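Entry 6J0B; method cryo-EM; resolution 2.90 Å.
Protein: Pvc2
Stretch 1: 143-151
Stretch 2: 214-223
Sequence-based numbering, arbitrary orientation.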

# COMPACT_ATOMS: atom_id res chain seq x y z
N GLU A 143 4.65 -22.36 77.58
CA GLU A 143 4.50 -21.40 78.67
C GLU A 143 4.30 -19.98 78.15
O GLU A 143 3.67 -19.16 78.83
CB GLU A 143 5.72 -21.44 79.59
CG GLU A 143 6.19 -22.84 79.93
CD GLU A 143 7.68 -22.88 80.24
OE1 GLU A 143 8.18 -23.95 80.62
OE2 GLU A 143 8.34 -21.83 80.09
N ALA A 144 4.84 -19.67 76.97
CA ALA A 144 4.66 -18.35 76.39
C ALA A 144 3.26 -18.16 75.84
O ALA A 144 2.74 -17.04 75.84
CB ALA A 144 5.69 -18.10 75.29
N LYS A 145 2.63 -19.23 75.36
CA LYS A 145 1.23 -19.15 74.95
C LYS A 145 0.30 -19.07 76.15
O LYS A 145 -0.85 -18.64 76.00
CB LYS A 145 0.87 -20.36 74.08
CG LYS A 145 1.66 -20.43 72.78
CD LYS A 145 0.99 -21.30 71.74
CE LYS A 145 1.55 -22.71 71.72
NZ LYS A 145 1.21 -23.40 70.45
N GLN A 146 0.78 -19.45 77.34
CA GLN A 146 -0.04 -19.36 78.55
C GLN A 146 -0.24 -17.93 79.01
O GLN A 146 -1.20 -17.64 79.73
CB GLN A 146 0.60 -20.19 79.66
CG GLN A 146 -0.13 -21.47 79.99
CD GLN A 146 -1.37 -21.23 80.82
OE1 GLN A 146 -2.45 -21.01 80.28
NE2 GLN A 146 -1.21 -21.27 82.13
N ALA A 147 0.66 -17.02 78.62
CA ALA A 147 0.57 -15.64 79.09
C ALA A 147 -0.58 -14.89 78.44
O ALA A 147 -1.06 -13.90 78.99
CB ALA A 147 1.89 -14.92 78.84
N TYR A 148 -1.02 -15.33 77.27
CA TYR A 148 -2.06 -14.63 76.53
C TYR A 148 -3.41 -15.31 76.71
O TYR A 148 -3.50 -16.53 76.89
CB TYR A 148 -1.69 -14.55 75.05
CG TYR A 148 -0.58 -13.57 74.79
CD1 TYR A 148 0.75 -13.98 74.76
CD2 TYR A 148 -0.85 -12.23 74.61
CE1 TYR A 148 1.77 -13.08 74.53
CE2 TYR A 148 0.16 -11.32 74.38
CZ TYR A 148 1.46 -11.74 74.34
OH TYR A 148 2.46 -10.83 74.11
N THR A 149 -4.46 -14.50 76.66
CA THR A 149 -5.83 -14.98 76.80
C THR A 149 -6.25 -15.73 75.53
O THR A 149 -5.64 -15.60 74.47
CB THR A 149 -6.76 -13.78 77.08
OG1 THR A 149 -6.07 -12.84 77.91
CG2 THR A 149 -8.04 -14.19 77.80
N ALA A 150 -7.30 -16.55 75.66
CA ALA A 150 -7.80 -17.37 74.55
C ALA A 150 -9.00 -16.73 73.86
O ALA A 150 -9.92 -17.44 73.44
CB ALA A 150 -8.14 -18.77 75.05
N THR A 151 -9.02 -15.41 73.74
CA THR A 151 -10.15 -14.75 73.09
C THR A 151 -10.01 -14.81 71.57
O THR A 151 -8.90 -14.79 71.04
CB THR A 151 -10.24 -13.30 73.57
OG1 THR A 151 -11.23 -12.59 72.80
CG2 THR A 151 -8.90 -12.59 73.45
N GLY A 214 6.21 -23.85 64.13
CA GLY A 214 5.27 -24.94 64.24
C GLY A 214 4.76 -25.16 65.65
O GLY A 214 3.64 -25.65 65.84
N GLU A 215 5.57 -24.82 66.65
CA GLU A 215 5.14 -24.91 68.04
C GLU A 215 4.04 -23.90 68.35
O GLU A 215 3.01 -24.24 68.93
CB GLU A 215 6.32 -24.68 68.98
CG GLU A 215 6.95 -25.94 69.51
CD GLU A 215 6.13 -26.63 70.57
OE1 GLU A 215 5.54 -25.94 71.43
OE2 GLU A 215 6.07 -27.87 70.54
N TYR A 216 4.26 -22.65 67.94
CA TYR A 216 3.41 -21.56 68.39
C TYR A 216 2.14 -21.42 67.56
O TYR A 216 1.20 -20.77 68.02
CB TYR A 216 4.19 -20.26 68.37
CG TYR A 216 5.22 -20.19 69.46
CD1 TYR A 216 4.90 -19.67 70.71
CD2 TYR A 216 6.51 -20.65 69.25
CE1 TYR A 216 5.83 -19.62 71.72
CE2 TYR A 216 7.45 -20.60 70.26
CZ TYR A 216 7.11 -20.07 71.48
OH TYR A 216 8.05 -20.01 72.48
N ASN A 217 2.09 -22.01 66.38
CA ASN A 217 0.95 -21.83 65.50
C ASN A 217 -0.27 -22.64 65.92
O ASN A 217 -1.37 -22.37 65.44
CB ASN A 217 1.34 -22.20 64.07
CG ASN A 217 0.52 -21.48 63.03
OD1 ASN A 217 0.18 -20.31 63.19
ND2 ASN A 217 0.19 -22.18 61.96
N THR A 218 -0.11 -23.63 66.80
CA THR A 218 -1.17 -24.60 67.01
C THR A 218 -2.23 -24.12 67.99
O THR A 218 -3.39 -23.91 67.62
CB THR A 218 -0.57 -25.93 67.47
OG1 THR A 218 0.08 -25.76 68.74
CG2 THR A 218 0.44 -26.44 66.46
N GLY A 219 -1.87 -23.94 69.26
CA GLY A 219 -2.89 -23.81 70.29
C GLY A 219 -3.45 -22.43 70.57
O GLY A 219 -4.64 -22.19 70.38
N ARG A 220 -2.60 -21.51 71.01
CA ARG A 220 -2.97 -20.11 71.20
C ARG A 220 -2.03 -19.35 70.29
O ARG A 220 -0.97 -18.90 70.70
CB ARG A 220 -2.85 -19.66 72.65
CG ARG A 220 -3.94 -20.19 73.55
CD ARG A 220 -3.79 -19.66 74.95
NE ARG A 220 -4.75 -20.28 75.87
CZ ARG A 220 -4.77 -20.06 77.18
NH1 ARG A 220 -3.88 -19.26 77.73
NH2 ARG A 220 -5.68 -20.66 77.93
N ALA A 221 -2.46 -19.20 69.04
CA ALA A 221 -1.52 -19.02 67.94
C ALA A 221 -0.88 -17.65 67.95
O ALA A 221 -1.54 -16.62 68.09
CB ALA A 221 -2.23 -19.26 66.62
N ILE A 222 0.44 -17.65 67.80
CA ILE A 222 1.24 -16.45 67.69
C ILE A 222 1.72 -16.37 66.25
O ILE A 222 2.56 -17.17 65.83
CB ILE A 222 2.41 -16.45 68.67
CG1 ILE A 222 1.90 -16.55 70.11
CG2 ILE A 222 3.23 -15.21 68.50
CD1 ILE A 222 2.99 -16.53 71.14
N ASN A 223 1.16 -15.43 65.49
CA ASN A 223 1.63 -15.19 64.14
C ASN A 223 3.03 -14.59 64.18
O ASN A 223 3.45 -14.02 65.18
CB ASN A 223 0.66 -14.26 63.42
CG ASN A 223 -0.77 -14.66 63.61
OD1 ASN A 223 -1.12 -15.82 63.42
ND2 ASN A 223 -1.61 -13.72 64.00

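The two stretches belong to one chain, and the residues that touch lie at least 70 positions apart in sequence. Their backbones come closest where the CA of Lys145 lies 5.7 Å from the CA of Arg220, and these two residues account for most of the contact.

Stretch 1 opens as a weakly bonded helix. Glu143 points its CB away from stretch 2 and makes no contact with it, whereas Ala144 points toward it. The small methyl suits a tight approach to an aromatic ring: Ala144 CB lies 3.9 Å from Tyr216 CE1, at the edge of the ring and near its plane.

Lys145 follows with the central interaction. Its aliphatic portion passes close to Tyr216, with Lys145 CG 3.9 Å from Tyr216 CD1, while its ammonium group reaches the main chain of stretch 2. There Lys145 NZ donates a short hydrogen bond to Glu215 O, 2.5 Å away. Glu215 O also accepts a weak hydrogen bond from Thr218 OG1 at 3.3 Å, so one acceptor serves two donors. A lysine fits here because it combines a flexible apolar stem with a terminal donor.

Gln146 starts away from stretch 2, but its side chain bends back, bringing Gln146 OE1 to 3.4 Å from Arg220 NH1. Ala147 points away and makes no contact. At Tyr148 the main chain takes over: Tyr148 O stands 2.9 Å from Arg220 NH1, an approach favorable in charge, since a carbonyl oxygen carries partial negative charge and the guanidinium is cationic. The Tyr148 hydroxyl is hydrogen-bonded elsewhere in the structure.

Ala150 closes the contact, its CB 3.8 Å from Arg220 NE. With chi2 and chi3 both t, Arg220 is extended, which lets it span from Lys145 to this later part of stretch 1.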